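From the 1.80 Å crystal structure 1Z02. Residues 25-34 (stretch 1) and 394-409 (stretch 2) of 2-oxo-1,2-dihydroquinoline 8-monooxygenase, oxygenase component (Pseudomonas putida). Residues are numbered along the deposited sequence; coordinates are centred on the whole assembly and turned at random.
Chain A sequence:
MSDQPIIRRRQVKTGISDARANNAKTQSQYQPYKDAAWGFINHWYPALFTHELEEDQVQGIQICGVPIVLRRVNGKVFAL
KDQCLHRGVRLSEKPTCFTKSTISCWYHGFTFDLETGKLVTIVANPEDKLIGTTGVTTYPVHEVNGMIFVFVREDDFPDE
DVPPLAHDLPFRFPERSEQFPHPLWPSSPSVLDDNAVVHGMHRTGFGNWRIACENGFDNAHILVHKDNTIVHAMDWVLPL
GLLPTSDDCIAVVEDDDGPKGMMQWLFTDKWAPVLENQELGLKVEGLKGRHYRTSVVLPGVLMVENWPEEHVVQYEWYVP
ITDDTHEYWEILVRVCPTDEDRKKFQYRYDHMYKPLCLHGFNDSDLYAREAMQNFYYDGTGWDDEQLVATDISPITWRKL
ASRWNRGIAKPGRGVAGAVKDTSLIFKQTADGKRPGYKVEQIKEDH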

# COMPACT_ATOMS: atom_id res chain seq x y z
N LYS A 25 -34.10 14.62 -3.61
CA LYS A 25 -34.52 15.54 -2.56
C LYS A 25 -34.02 15.06 -1.21
O LYS A 25 -33.49 15.85 -0.41
CB LYS A 25 -36.05 15.66 -2.54
CG LYS A 25 -36.55 16.97 -1.91
CD LYS A 25 -36.31 17.05 -0.41
CE LYS A 25 -37.53 16.61 0.38
NZ LYS A 25 -37.82 15.16 0.27
N THR A 26 -34.18 13.77 -0.95
CA THR A 26 -33.75 13.17 0.30
C THR A 26 -32.24 13.20 0.49
O THR A 26 -31.77 13.52 1.59
CB THR A 26 -34.23 11.71 0.38
OG1 THR A 26 -35.66 11.70 0.38
CG2 THR A 26 -33.70 11.03 1.64
N GLN A 27 -31.48 12.89 -0.56
CA GLN A 27 -30.03 12.90 -0.45
C GLN A 27 -29.47 14.29 -0.17
O GLN A 27 -28.45 14.43 0.51
CB GLN A 27 -29.39 12.35 -1.73
CG GLN A 27 -29.87 10.96 -2.11
CD GLN A 27 -28.98 10.26 -3.12
OE1 GLN A 27 -29.40 9.29 -3.75
NE2 GLN A 27 -27.74 10.74 -3.25
N SER A 28 -30.16 15.31 -0.68
CA SER A 28 -29.71 16.68 -0.48
C SER A 28 -29.84 17.07 0.98
O SER A 28 -29.24 18.05 1.43
CB SER A 28 -30.52 17.65 -1.35
OG SER A 28 -31.85 17.79 -0.87
N GLN A 29 -30.64 16.31 1.73
CA GLN A 29 -30.86 16.59 3.14
C GLN A 29 -29.79 16.01 4.05
O GLN A 29 -29.84 16.18 5.28
CB GLN A 29 -32.25 16.11 3.56
CG GLN A 29 -33.38 16.99 3.01
CD GLN A 29 -34.76 16.45 3.30
OE1 GLN A 29 -35.20 15.47 2.69
NE2 GLN A 29 -35.47 17.08 4.23
N TYR A 30 -28.82 15.30 3.47
CA TYR A 30 -27.72 14.76 4.27
C TYR A 30 -26.37 14.86 3.57
O TYR A 30 -25.55 13.95 3.63
CB TYR A 30 -28.00 13.33 4.74
CG TYR A 30 -28.41 12.30 3.71
CD1 TYR A 30 -27.48 11.76 2.81
CD2 TYR A 30 -29.71 11.79 3.69
CE1 TYR A 30 -27.84 10.75 1.93
CE2 TYR A 30 -30.07 10.78 2.81
CZ TYR A 30 -29.14 10.25 1.94
OH TYR A 30 -29.52 9.23 1.11
N GLN A 31 -26.15 16.01 2.92
CA GLN A 31 -24.90 16.28 2.23
C GLN A 31 -23.76 16.41 3.25
O GLN A 31 -22.67 15.91 3.01
CB GLN A 31 -25.00 17.57 1.41
CG GLN A 31 -23.76 17.86 0.55
CD GLN A 31 -23.44 16.74 -0.43
OE1 GLN A 31 -24.29 16.33 -1.22
NE2 GLN A 31 -22.21 16.24 -0.39
N PRO A 32 -24.00 17.08 4.39
CA PRO A 32 -22.94 17.21 5.40
C PRO A 32 -22.42 15.85 5.89
O PRO A 32 -21.24 15.70 6.20
CB PRO A 32 -23.62 18.01 6.51
CG PRO A 32 -24.57 18.88 5.75
CD PRO A 32 -25.17 17.90 4.76
N TYR A 33 -23.32 14.87 5.96
CA TYR A 33 -22.99 13.52 6.40
C TYR A 33 -22.14 12.83 5.32
O TYR A 33 -21.24 12.06 5.63
CB TYR A 33 -24.28 12.72 6.66
CG TYR A 33 -24.08 11.34 7.25
CD1 TYR A 33 -23.88 10.23 6.43
CD2 TYR A 33 -24.15 11.13 8.62
CE1 TYR A 33 -23.76 8.94 6.97
CE2 TYR A 33 -24.02 9.84 9.18
CZ TYR A 33 -23.83 8.76 8.34
OH TYR A 33 -23.74 7.49 8.87
N LYS A 34 -22.45 13.10 4.05
CA LYS A 34 -21.69 12.52 2.95
C LYS A 34 -20.28 13.10 2.97
O LYS A 34 -19.32 12.47 2.52
CB LYS A 34 -22.33 12.86 1.61
CG LYS A 34 -23.68 12.24 1.34
CD LYS A 34 -24.06 12.51 -0.11
CE LYS A 34 -25.35 11.82 -0.51
NZ LYS A 34 -25.54 11.89 -1.99
N PRO A 394 -31.70 4.63 9.00
CA PRO A 394 -30.44 5.31 8.70
C PRO A 394 -30.61 6.70 8.08
O PRO A 394 -29.84 7.61 8.40
CB PRO A 394 -29.70 4.32 7.79
CG PRO A 394 -30.82 3.55 7.13
CD PRO A 394 -31.81 3.37 8.24
N ILE A 395 -31.60 6.87 7.22
CA ILE A 395 -31.83 8.17 6.58
C ILE A 395 -32.14 9.22 7.64
O ILE A 395 -31.60 10.32 7.62
CB ILE A 395 -32.97 8.09 5.54
CG1 ILE A 395 -32.54 7.19 4.37
CG2 ILE A 395 -33.34 9.49 5.05
CD1 ILE A 395 -33.61 6.96 3.33
N THR A 396 -33.01 8.87 8.59
CA THR A 396 -33.37 9.80 9.64
C THR A 396 -32.14 10.17 10.46
O THR A 396 -32.00 11.31 10.90
CB THR A 396 -34.42 9.19 10.58
OG1 THR A 396 -35.60 8.87 9.83
CG2 THR A 396 -34.79 10.17 11.69
N TRP A 397 -31.25 9.20 10.65
CA TRP A 397 -30.03 9.46 11.41
C TRP A 397 -29.10 10.37 10.62
O TRP A 397 -28.53 11.31 11.18
CB TRP A 397 -29.34 8.13 11.76
CG TRP A 397 -27.83 8.19 11.84
CD1 TRP A 397 -26.94 7.65 10.96
CD2 TRP A 397 -27.05 8.84 12.85
NE1 TRP A 397 -25.65 7.93 11.35
CE2 TRP A 397 -25.69 8.66 12.51
CE3 TRP A 397 -27.37 9.56 14.01
CZ2 TRP A 397 -24.65 9.18 13.28
CZ3 TRP A 397 -26.33 10.08 14.78
CH2 TRP A 397 -24.98 9.88 14.41
N ARG A 398 -28.97 10.13 9.32
CA ARG A 398 -28.10 10.96 8.49
C ARG A 398 -28.58 12.40 8.48
O ARG A 398 -27.77 13.32 8.57
CB ARG A 398 -28.05 10.43 7.05
CG ARG A 398 -27.39 9.06 6.91
CD ARG A 398 -27.23 8.72 5.45
NE ARG A 398 -26.85 7.33 5.24
CZ ARG A 398 -26.88 6.73 4.05
NH1 ARG A 398 -26.53 5.46 3.92
NH2 ARG A 398 -27.28 7.42 2.98
N LYS A 399 -29.88 12.60 8.39
CA LYS A 399 -30.43 13.95 8.38
C LYS A 399 -30.17 14.70 9.69
O LYS A 399 -29.73 15.84 9.67
CB LYS A 399 -31.94 13.91 8.13
CG LYS A 399 -32.33 13.49 6.73
CD LYS A 399 -33.83 13.63 6.56
CE LYS A 399 -34.28 13.18 5.18
NZ LYS A 399 -35.74 13.42 5.00
N LEU A 400 -30.45 14.06 10.82
CA LEU A 400 -30.25 14.71 12.10
C LEU A 400 -28.76 14.95 12.36
O LEU A 400 -28.39 15.94 12.97
CB LEU A 400 -30.87 13.87 13.23
CG LEU A 400 -30.15 12.65 13.82
CD1 LEU A 400 -29.19 13.06 14.92
CD2 LEU A 400 -31.19 11.70 14.38
N ALA A 401 -27.91 14.04 11.90
CA ALA A 401 -26.47 14.20 12.09
C ALA A 401 -25.99 15.40 11.27
O ALA A 401 -25.14 16.17 11.71
CB ALA A 401 -25.75 12.93 11.65
N SER A 402 -26.54 15.55 10.07
CA SER A 402 -26.17 16.66 9.20
C SER A 402 -26.59 17.98 9.81
O SER A 402 -25.87 18.98 9.73
CB SER A 402 -26.82 16.52 7.82
OG SER A 402 -26.44 15.32 7.18
N ARG A 403 -27.75 17.99 10.45
CA ARG A 403 -28.26 19.21 11.06
C ARG A 403 -27.63 19.62 12.38
O ARG A 403 -27.45 20.81 12.63
CB ARG A 403 -29.77 19.09 11.24
CG ARG A 403 -30.55 19.21 9.94
CD ARG A 403 -32.03 19.01 10.17
NE ARG A 403 -32.38 17.60 10.28
CZ ARG A 403 -33.25 17.10 11.16
NH1 ARG A 403 -33.86 17.90 12.03
NH2 ARG A 403 -33.51 15.81 11.18
N TRP A 404 -27.27 18.66 13.23
CA TRP A 404 -26.71 18.99 14.53
C TRP A 404 -25.25 18.71 14.86
O TRP A 404 -24.84 18.93 16.00
CB TRP A 404 -27.57 18.37 15.62
CG TRP A 404 -28.95 18.90 15.61
CD1 TRP A 404 -30.03 18.36 14.98
CD2 TRP A 404 -29.39 20.12 16.19
NE1 TRP A 404 -31.12 19.18 15.13
CE2 TRP A 404 -30.76 20.27 15.87
CE3 TRP A 404 -28.76 21.11 16.96
CZ2 TRP A 404 -31.51 21.36 16.28
CZ3 TRP A 404 -29.50 22.20 17.37
CH2 TRP A 404 -30.86 22.31 17.03
N ASN A 405 -24.45 18.23 13.91
CA ASN A 405 -23.05 17.96 14.24
C ASN A 405 -22.40 19.29 14.57
O ASN A 405 -22.85 20.33 14.10
CB ASN A 405 -22.36 17.27 13.06
CG ASN A 405 -22.11 18.19 11.89
OD1 ASN A 405 -21.19 19.00 11.91
ND2 ASN A 405 -22.94 18.08 10.86
N ARG A 406 -21.35 19.28 15.40
CA ARG A 406 -20.68 20.52 15.78
C ARG A 406 -19.50 20.83 14.88
O ARG A 406 -18.73 21.74 15.17
CB ARG A 406 -20.18 20.46 17.24
CG ARG A 406 -21.26 20.19 18.26
CD ARG A 406 -20.85 20.67 19.65
NE ARG A 406 -21.78 20.15 20.66
CZ ARG A 406 -21.72 18.92 21.17
NH1 ARG A 406 -22.61 18.54 22.07
NH2 ARG A 406 -20.73 18.10 20.81
N GLY A 407 -19.34 20.08 13.80
CA GLY A 407 -18.23 20.33 12.90
C GLY A 407 -17.83 19.12 12.09
O GLY A 407 -18.01 17.98 12.53
N ILE A 408 -17.28 19.36 10.91
CA ILE A 408 -16.83 18.29 10.04
C ILE A 408 -15.31 18.32 10.05
O ILE A 408 -14.69 19.31 9.68
CB ILE A 408 -17.36 18.52 8.60
CG1 ILE A 408 -18.88 18.41 8.60
CG2 ILE A 408 -16.74 17.50 7.64
CD1 ILE A 408 -19.52 18.74 7.28
N ALA A 409 -14.71 17.22 10.51
CA ALA A 409 -13.26 17.12 10.60
C ALA A 409 -12.60 17.24 9.23
O ALA A 409 -13.10 16.73 8.22
CB ALA A 409 -12.88 15.81 11.27
O HOH W 1 -37.05 11.38 2.61

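Contact between residues 25-34 and the helix 394-404 with its following loop, segments whose touching residues are at least 364 positions apart in one chain, burying 662 Å² summed over both sides. Three hydrogen bonds cross the contact. At one end, the side chain of Lys399, with chi1 m and chi2 to chi4 all t, carries NZ to OE1 of Gln29 (3.1 Å). A water joins the same corner, 2.6 Å from Thr26 OG1 and accepting a weak bond from Lys399 NZ at 3.4 Å. Two residues before Lys399, Trp397 NE1 donates to Tyr33 OH (3.2 Å, 146° at the hydrogen), so the indole nitrogen is satisfied inside a buried contact. Ser402 OG gives its proton to the carbonyl O of Arg398 one turn back (2.8 Å), which leaves the oxygen free to accept a weak bond from Tyr33 N (3.4 Å, 131°). Within stretch 2, Asn405 ND2 donates to Ala401 O (3.0 Å), and the same ND2 comes 4.4 Å from Pro32 CB. Aromatic faces form the second group: the aliphatic part of Arg398 serves two tyrosines, its CD lying 4.0 Å from the centroid of the Tyr30 ring and its CG 3.7 Å from that of the Tyr33 ring, both nearly along the ring normals. The Arg398 guanidinium is less intimate with Tyr30; CZ is 5.1 Å from the ring centroid, at most a weak cation-pi attraction. Tyr33 and Trp397 meet obliquely, planes at 87°, with Tyr33 CE2 3.9 Å from Trp397 CE2. Packing completes the contact: Tyr33 is a knob set among Trp397, Arg398, Ala401 and Ser402, with Ala401 CB at its ring edge, 3.9 Å from Tyr33 CD2. Ile395 CG2 packs against Thr26 CG2 (3.8 Å) and Tyr30 CE2 (4.2 Å). Pro32 extends the contact past the helix: its CD touches Ser402 CB (3.7 Å), and its CB lies 4.2 Å from Ile408 CD1 in the loop.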